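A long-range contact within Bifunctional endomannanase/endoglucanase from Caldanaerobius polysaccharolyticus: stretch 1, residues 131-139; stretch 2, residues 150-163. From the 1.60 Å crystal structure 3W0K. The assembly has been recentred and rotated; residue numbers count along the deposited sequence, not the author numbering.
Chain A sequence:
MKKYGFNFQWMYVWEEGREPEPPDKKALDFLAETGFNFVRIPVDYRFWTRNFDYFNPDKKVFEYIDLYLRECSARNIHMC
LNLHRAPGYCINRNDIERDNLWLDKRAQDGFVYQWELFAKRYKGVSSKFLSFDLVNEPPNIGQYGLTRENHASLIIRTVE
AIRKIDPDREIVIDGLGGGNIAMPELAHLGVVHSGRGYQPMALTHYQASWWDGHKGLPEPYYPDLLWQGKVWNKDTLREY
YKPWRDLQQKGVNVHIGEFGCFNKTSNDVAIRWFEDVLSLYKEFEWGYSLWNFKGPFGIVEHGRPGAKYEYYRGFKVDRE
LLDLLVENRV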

ATOM      1  N   SER A 131      -3.369 -10.938  -6.120  1.00  9.68           N
ATOM      2  CA  SER A 131      -3.034 -11.199  -4.723  1.00  8.87           C
ATOM      3  C   SER A 131      -3.985 -10.397  -3.834  1.00  8.04           C
ATOM      4  O   SER A 131      -4.579  -9.411  -4.282  1.00  8.92           O
ATOM      5  CB  SER A 131      -1.572 -10.848  -4.415  1.00  9.68           C
ATOM      6  OG  SER A 131      -1.292  -9.478  -4.630  1.00 10.55           O
ATOM      7  N   PHE A 132      -4.146 -10.847  -2.591  1.00  8.37           N
ATOM      8  CA  PHE A 132      -5.028 -10.199  -1.620  1.00  8.53           C
ATOM      9  C   PHE A 132      -4.216  -9.602  -0.472  1.00  7.74           C
ATOM     10  O   PHE A 132      -3.537 -10.334   0.246  1.00  8.07           O
ATOM     11  CB  PHE A 132      -6.000 -11.223  -1.009  1.00  9.23           C
ATOM     12  CG  PHE A 132      -7.026 -11.780  -1.968  1.00  9.27           C
ATOM     13  CD1 PHE A 132      -7.233 -11.222  -3.227  1.00  9.89           C
ATOM     14  CD2 PHE A 132      -7.809 -12.867  -1.582  1.00  9.84           C
ATOM     15  CE1 PHE A 132      -8.208 -11.736  -4.086  1.00 10.47           C
ATOM     16  CE2 PHE A 132      -8.785 -13.387  -2.432  1.00 10.38           C
ATOM     17  CZ  PHE A 132      -8.983 -12.820  -3.687  1.00  9.45           C
ATOM     18  N   ASP A 133      -4.309  -8.284  -0.297  1.00  7.76           N
ATOM     19  CA  ASP A 133      -3.615  -7.556   0.776  1.00  8.96           C
ATOM     20  C   ASP A 133      -4.718  -7.330   1.815  1.00  7.52           C
ATOM     21  O   ASP A 133      -5.532  -6.416   1.690  1.00  7.91           O
ATOM     22  CB  ASP A 133      -3.079  -6.236   0.211  1.00  9.58           C
ATOM     23  CG  ASP A 133      -2.245  -5.450   1.204  1.00 10.72           C
ATOM     24  OD1 ASP A 133      -1.931  -5.952   2.307  1.00 10.64           O
ATOM     25  OD2 ASP A 133      -1.893  -4.305   0.861  1.00  9.82           O
ATOM     26  N   LEU A 134      -4.714  -8.166   2.851  1.00  8.73           N
ATOM     27  CA  LEU A 134      -5.767  -8.185   3.867  1.00  8.07           C
ATOM     28  C   LEU A 134      -6.334  -6.897   4.443  1.00  7.56           C
ATOM     29  O   LEU A 134      -7.545  -6.659   4.369  1.00  8.76           O
ATOM     30  CB  LEU A 134      -5.412  -9.175   4.980  1.00  7.97           C
ATOM     31  CG  LEU A 134      -5.024 -10.575   4.486  1.00  8.28           C
ATOM     32  CD1 LEU A 134      -4.973 -11.526   5.674  1.00  8.73           C
ATOM     33  CD2 LEU A 134      -6.028 -11.098   3.457  1.00 10.90           C
ATOM     34  N   VAL A 135      -5.484  -6.072   5.036  1.00  6.71           N
ATOM     35  CA  VAL A 135      -5.960  -4.825   5.610  1.00  7.85           C
ATOM     36  C   VAL A 135      -4.831  -3.809   5.619  1.00  8.36           C
ATOM     37  O   VAL A 135      -3.716  -4.095   6.056  1.00  9.24           O
ATOM     38  CB  VAL A 135      -6.580  -5.043   7.030  1.00  7.77           C
ATOM     39  CG1 VAL A 135      -5.593  -5.741   7.963  1.00 10.62           C
ATOM     40  CG2 VAL A 135      -7.048  -3.713   7.617  1.00  9.15           C
ATOM     41  N   ASN A 136      -5.118  -2.626   5.091  1.00  7.58           N
ATOM     42  CA  ASN A 136      -4.105  -1.591   5.017  1.00  7.41           C
ATOM     43  C   ASN A 136      -3.622  -1.064   6.356  1.00  8.87           C
ATOM     44  O   ASN A 136      -4.415  -0.760   7.241  1.00  8.70           O
ATOM     45  CB  ASN A 136      -4.600  -0.407   4.183  1.00  6.59           C
ATOM     46  CG  ASN A 136      -3.570   0.708   4.104  1.00  7.78           C
ATOM     47  OD1 ASN A 136      -2.604   0.614   3.356  1.00  7.73           O
ATOM     48  ND2 ASN A 136      -3.755   1.751   4.908  1.00  8.08           N
ATOM     49  N   GLU A 137      -2.302  -0.981   6.479  1.00  8.61           N
ATOM     50  CA  GLU A 137      -1.622  -0.416   7.640  1.00  9.06           C
ATOM     51  C   GLU A 137      -2.276  -0.515   9.026  1.00  8.03           C
ATOM     52  O   GLU A 137      -2.841   0.466   9.522  1.00  9.13           O
ATOM     53  CB  GLU A 137      -1.306   1.056   7.327  1.00  8.36           C
ATOM     54  CG  GLU A 137      -0.459   1.242   6.059  1.00  9.25           C
ATOM     55  CD  GLU A 137      -0.433   2.670   5.524  1.00 11.17           C
ATOM     56  OE1 GLU A 137      -1.355   3.463   5.817  1.00 10.88           O
ATOM     57  OE2 GLU A 137       0.513   2.999   4.773  1.00 10.91           O
ATOM     58  N   PRO A 138      -2.218  -1.701   9.662  1.00  8.80           N
ATOM     59  CA  PRO A 138      -2.800  -1.888  10.998  1.00  8.83           C
ATOM     60  C   PRO A 138      -2.165  -0.870  11.952  1.00  9.68           C
ATOM     61  O   PRO A 138      -1.054  -0.388  11.707  1.00 10.21           O
ATOM     62  CB  PRO A 138      -2.395  -3.322  11.349  1.00  9.15           C
ATOM     63  CG  PRO A 138      -2.366  -3.994  10.023  1.00 12.08           C
ATOM     64  CD  PRO A 138      -1.683  -2.971   9.141  1.00  9.94           C
ATOM     65  N   PRO A 139      -2.854  -0.536  13.055  1.00  9.44           N
ATOM     66  CA  PRO A 139      -2.350   0.437  14.026  1.00  9.76           C
ATOM     67  C   PRO A 139      -1.196  -0.028  14.900  1.00  8.92           C
ATOM     68  O   PRO A 139      -0.707  -1.153  14.780  1.00 10.51           O
ATOM     69  CB  PRO A 139      -3.589   0.742  14.861  1.00 10.49           C
ATOM     70  CG  PRO A 139      -4.273  -0.583  14.915  1.00  8.97           C
ATOM     71  CD  PRO A 139      -4.152  -1.088  13.487  1.00 10.05           C
ATOM     72  N   ASN A 150      -3.535 -10.645  19.212  1.00 11.51           N
ATOM     73  CA  ASN A 150      -4.848 -10.604  18.576  1.00 10.57           C
ATOM     74  C   ASN A 150      -4.801 -10.272  17.087  1.00 10.61           C
ATOM     75  O   ASN A 150      -5.634 -10.753  16.317  1.00 11.29           O
ATOM     76  CB  ASN A 150      -5.896  -9.783  19.365  1.00 10.01           C
ATOM     77  CG  ASN A 150      -5.545  -8.309  19.519  1.00 11.90           C
ATOM     78  OD1 ASN A 150      -4.940  -7.691  18.645  1.00 10.12           O
ATOM     79  ND2 ASN A 150      -5.997  -7.722  20.624  1.00 12.88           N
ATOM     80  N   HIS A 151      -3.788  -9.515  16.672  1.00  9.20           N
ATOM     81  CA  HIS A 151      -3.625  -9.192  15.260  1.00  9.28           C
ATOM     82  C   HIS A 151      -3.253 -10.488  14.540  1.00  8.95           C
ATOM     83  O   HIS A 151      -3.847 -10.830  13.517  1.00  8.88           O
ATOM     84  CB  HIS A 151      -2.517  -8.149  15.058  1.00  8.81           C
ATOM     85  CG  HIS A 151      -2.082  -7.997  13.631  1.00  9.30           C
ATOM     86  ND1 HIS A 151      -0.942  -8.592  13.137  1.00  9.85           N
ATOM     87  CD2 HIS A 151      -2.639  -7.328  12.592  1.00 10.42           C
ATOM     88  CE1 HIS A 151      -0.814  -8.297  11.854  1.00 10.71           C
ATOM     89  NE2 HIS A 151      -1.830  -7.531  11.499  1.00 10.98           N
ATOM     90  N   ALA A 152      -2.282 -11.219  15.090  1.00  9.49           N
ATOM     91  CA  ALA A 152      -1.852 -12.479  14.489  1.00  9.07           C
ATOM     92  C   ALA A 152      -3.007 -13.476  14.399  1.00  9.86           C
ATOM     93  O   ALA A 152      -3.190 -14.127  13.374  1.00 10.08           O
ATOM     94  CB  ALA A 152      -0.688 -13.079  15.283  1.00  8.59           C
ATOM     95  N   SER A 153      -3.799 -13.570  15.464  1.00 10.16           N
ATOM     96  CA  SER A 153      -4.936 -14.487  15.478  1.00 10.57           C
ATOM     97  C   SER A 153      -5.936 -14.159  14.372  1.00 10.55           C
ATOM     98  O   SER A 153      -6.424 -15.061  13.690  1.00 10.35           O
ATOM     99  CB  SER A 153      -5.627 -14.475  16.844  1.00 14.39           C
ATOM    100  OG  SER A 153      -4.798 -15.065  17.833  1.00 17.45           O
ATOM    101  N   LEU A 154      -6.207 -12.870  14.169  1.00  8.89           N
ATOM    102  CA  LEU A 154      -7.140 -12.452  13.126  1.00  8.64           C
ATOM    103  C   LEU A 154      -6.571 -12.729  11.737  1.00  9.72           C
ATOM    104  O   LEU A 154      -7.285 -13.191  10.853  1.00  9.67           O
ATOM    105  CB  LEU A 154      -7.497 -10.968  13.260  1.00  9.77           C
ATOM    106  CG  LEU A 154      -8.495 -10.443  12.216  1.00  8.51           C
ATOM    107  CD1 LEU A 154      -9.805 -11.226  12.271  1.00 10.22           C
ATOM    108  CD2 LEU A 154      -8.739  -8.956  12.448  1.00  9.59           C
ATOM    109  N   ILE A 155      -5.289 -12.426  11.545  1.00  9.07           N
ATOM    110  CA  ILE A 155      -4.640 -12.669  10.260  1.00  8.89           C
ATOM    111  C   ILE A 155      -4.664 -14.163   9.935  1.00 10.21           C
ATOM    112  O   ILE A 155      -5.016 -14.555   8.825  1.00  9.34           O
ATOM    113  CB  ILE A 155      -3.184 -12.146  10.262  1.00  9.27           C
ATOM    114  CG1 ILE A 155      -3.174 -10.618  10.394  1.00  9.98           C
ATOM    115  CG2 ILE A 155      -2.448 -12.583   8.998  1.00  9.84           C
ATOM    116  CD1 ILE A 155      -3.844  -9.878   9.239  1.00 11.44           C
ATOM    117  N   ILE A 156      -4.337 -14.992  10.923  1.00 10.35           N
ATOM    118  CA  ILE A 156      -4.330 -16.442  10.736  1.00 10.79           C
ATOM    119  C   ILE A 156      -5.730 -16.959  10.396  1.00 10.99           C
ATOM    120  O   ILE A 156      -5.890 -17.782   9.491  1.00 11.25           O
ATOM    121  CB  ILE A 156      -3.750 -17.155  11.981  1.00  9.88           C
ATOM    122  CG1 ILE A 156      -2.249 -16.861  12.084  1.00 13.20           C
ATOM    123  CG2 ILE A 156      -3.981 -18.662  11.896  1.00 12.17           C
ATOM    124  CD1 ILE A 156      -1.629 -17.271  13.406  1.00 14.18           C
ATOM    125  N   ARG A 157      -6.747 -16.432  11.075  1.00  9.76           N
ATOM    126  CA  ARG A 157      -8.121 -16.842  10.807  1.00  9.29           C
ATOM    127  C   ARG A 157      -8.508 -16.492   9.368  1.00  9.71           C
ATOM    128  O   ARG A 157      -9.096 -17.304   8.658  1.00  9.90           O
ATOM    129  CB  ARG A 157      -9.098 -16.157  11.771  1.00 10.29           C
ATOM    130  CG  ARG A 157     -10.544 -16.519  11.479  1.00 12.42           C
ATOM    131  CD  ARG A 157     -11.552 -15.707  12.270  1.00 11.16           C
ATOM    132  NE  ARG A 157     -12.899 -16.008  11.794  1.00 11.99           N
ATOM    133  CZ  ARG A 157     -13.983 -15.286  12.058  1.00 12.27           C
ATOM    134  NH1 ARG A 157     -13.903 -14.195  12.814  1.00 12.45           N
ATOM    135  NH2 ARG A 157     -15.147 -15.634  11.522  1.00 12.78           N
ATOM    136  N   THR A 158      -8.160 -15.279   8.946  1.00  9.55           N
ATOM    137  CA  THR A 158      -8.482 -14.803   7.605  1.00  9.19           C
ATOM    138  C   THR A 158      -7.740 -15.583   6.522  1.00  9.97           C
ATOM    139  O   THR A 158      -8.336 -15.972   5.515  1.00 10.84           O
ATOM    140  CB  THR A 158      -8.190 -13.294   7.482  1.00  9.42           C
ATOM    141  OG1 THR A 158      -8.861 -12.600   8.542  1.00 10.24           O
ATOM    142  CG2 THR A 158      -8.703 -12.755   6.152  1.00 10.90           C
ATOM    143  N   VAL A 159      -6.450 -15.821   6.746  1.00  9.41           N
ATOM    144  CA  VAL A 159      -5.614 -16.566   5.807  1.00  9.98           C
ATOM    145  C   VAL A 159      -6.143 -17.990   5.630  1.00 10.12           C
ATOM    146  O   VAL A 159      -6.232 -18.492   4.507  1.00 11.32           O
ATOM    147  CB  VAL A 159      -4.143 -16.592   6.279  1.00 10.33           C
ATOM    148  CG1 VAL A 159      -3.343 -17.638   5.513  1.00 10.26           C
ATOM    149  CG2 VAL A 159      -3.515 -15.216   6.078  1.00 10.69           C
ATOM    150  N   GLU A 160      -6.525 -18.623   6.737  1.00 10.12           N
ATOM    151  CA  GLU A 160      -7.058 -19.979   6.680  1.00 10.39           C
ATOM    152  C   GLU A 160      -8.402 -20.024   5.956  1.00 11.60           C
ATOM    153  O   GLU A 160      -8.679 -20.962   5.204  1.00 12.48           O
ATOM    154  CB  GLU A 160      -7.177 -20.566   8.088  1.00 12.34           C
ATOM    155  CG  GLU A 160      -5.824 -20.911   8.711  1.00 16.80           C
ATOM    156  CD  GLU A 160      -5.928 -21.521  10.102  1.00 20.63           C
ATOM    157  OE1 GLU A 160      -7.041 -21.568  10.669  1.00 24.65           O
ATOM    158  OE2 GLU A 160      -4.880 -21.951  10.633  1.00 23.93           O
ATOM    159  N   ALA A 161      -9.221 -18.994   6.152  1.00 10.96           N
ATOM    160  CA  ALA A 161     -10.527 -18.923   5.501  1.00 10.11           C
ATOM    161  C   ALA A 161     -10.365 -18.776   3.988  1.00 11.33           C
ATOM    162  O   ALA A 161     -11.079 -19.412   3.213  1.00 12.31           O
ATOM    163  CB  ALA A 161     -11.339 -17.767   6.067  1.00  9.91           C
ATOM    164  N   ILE A 162      -9.424 -17.931   3.570  1.00 10.08           N
ATOM    165  CA  ILE A 162      -9.163 -17.726   2.145  1.00 10.00           C
ATOM    166  C   ILE A 162      -8.616 -19.015   1.523  1.00 11.76           C
ATOM    167  O   ILE A 162      -9.093 -19.459   0.475  1.00 11.41           O
ATOM    168  CB  ILE A 162      -8.142 -16.577   1.927  1.00 10.06           C
ATOM    169  CG1 ILE A 162      -8.775 -15.239   2.307  1.00 10.21           C
ATOM    170  CG2 ILE A 162      -7.649 -16.552   0.475  1.00 11.98           C
ATOM    171  CD1 ILE A 162      -7.771 -14.100   2.414  1.00  9.64           C
ATOM    172  N   ARG A 163      -7.642 -19.624   2.193  1.00 11.48           N
ATOM    173  CA  ARG A 163      -7.014 -20.850   1.705  1.00 12.73           C
ATOM    174  C   ARG A 163      -7.930 -22.064   1.638  1.00 13.13           C
ATOM    175  O   ARG A 163      -7.691 -22.977   0.843  1.00 13.65           O
ATOM    176  CB  ARG A 163      -5.753 -21.167   2.506  1.00 14.27           C
ATOM    177  CG  ARG A 163      -4.622 -20.207   2.194  1.00 13.47           C
ATOM    178  CD  ARG A 163      -3.371 -20.492   2.997  1.00 13.78           C
ATOM    179  NE  ARG A 163      -2.276 -19.616   2.579  1.00 13.61           N
ATOM    180  CZ  ARG A 163      -1.190 -19.363   3.304  1.00 14.22           C
ATOM    181  NH1 ARG A 163      -1.035 -19.915   4.501  1.00 15.06           N
ATOM    182  NH2 ARG A 163      -0.256 -18.552   2.828  1.00 15.69           N
TER

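Stretch 1 leaves a β-strand at 131-133 and continues as loop through P139. Stretch 2 is helical throughout, 150-163, within a helix that extends beyond both ends. The two run antiparallel: F132 lies across from I162, L134 from I155, and P138 from H151. F132 CA lies 9.4 Å from I162 CA, L134 CA 7.9 Å from I155 CA, and P138 CA 8.5 Å from H151 CA. At that spacing the backbones do not touch, and side chains fill the gap. The helix satisfies its own backbone through i to i+4 hydrogen bonds, such as V159 N to I155 O at 2.8 Å. No hydrogen bond crosses between the stretches. The contact is therefore one of packing, and it buries 312 Å² in total.

L134 is the centre of the contact. Its CA-to-CB bond points toward the helix, and of all the residues it has the largest area covered by the other stretch, 93 Å². L134 CD1 lies 4.1 Å from I155 CD1, 4.0 Å from T158 CG2 and 4.0 Å from V159 CG2. L134 CD2 lies 3.6 Å from I162 CD1, the closest approach between the stretches. I155, T158, V159 and I162 follow one another at steps of three, one and three, which places them along one side of the helix, where the leucine packs. The CA-to-CB bond of I155 points sideways, but the end of its side chain comes nearer.

T158 meets the leucine with its methyl, while its hydroxyl OG1 donates to L154 O at 2.9 Å, within the helix.

I162 CD1 also meets F132, 4.2 Å from F132 CD2. The methyl sits at the ring edge, near its plane.

At the other end, P138 CG lies 3.9 Å from H151 NE2. The proline approaches the imidazole obliquely. This is a van der Waals contact, since a proline ring carbon offers no hydrogen-bonding group.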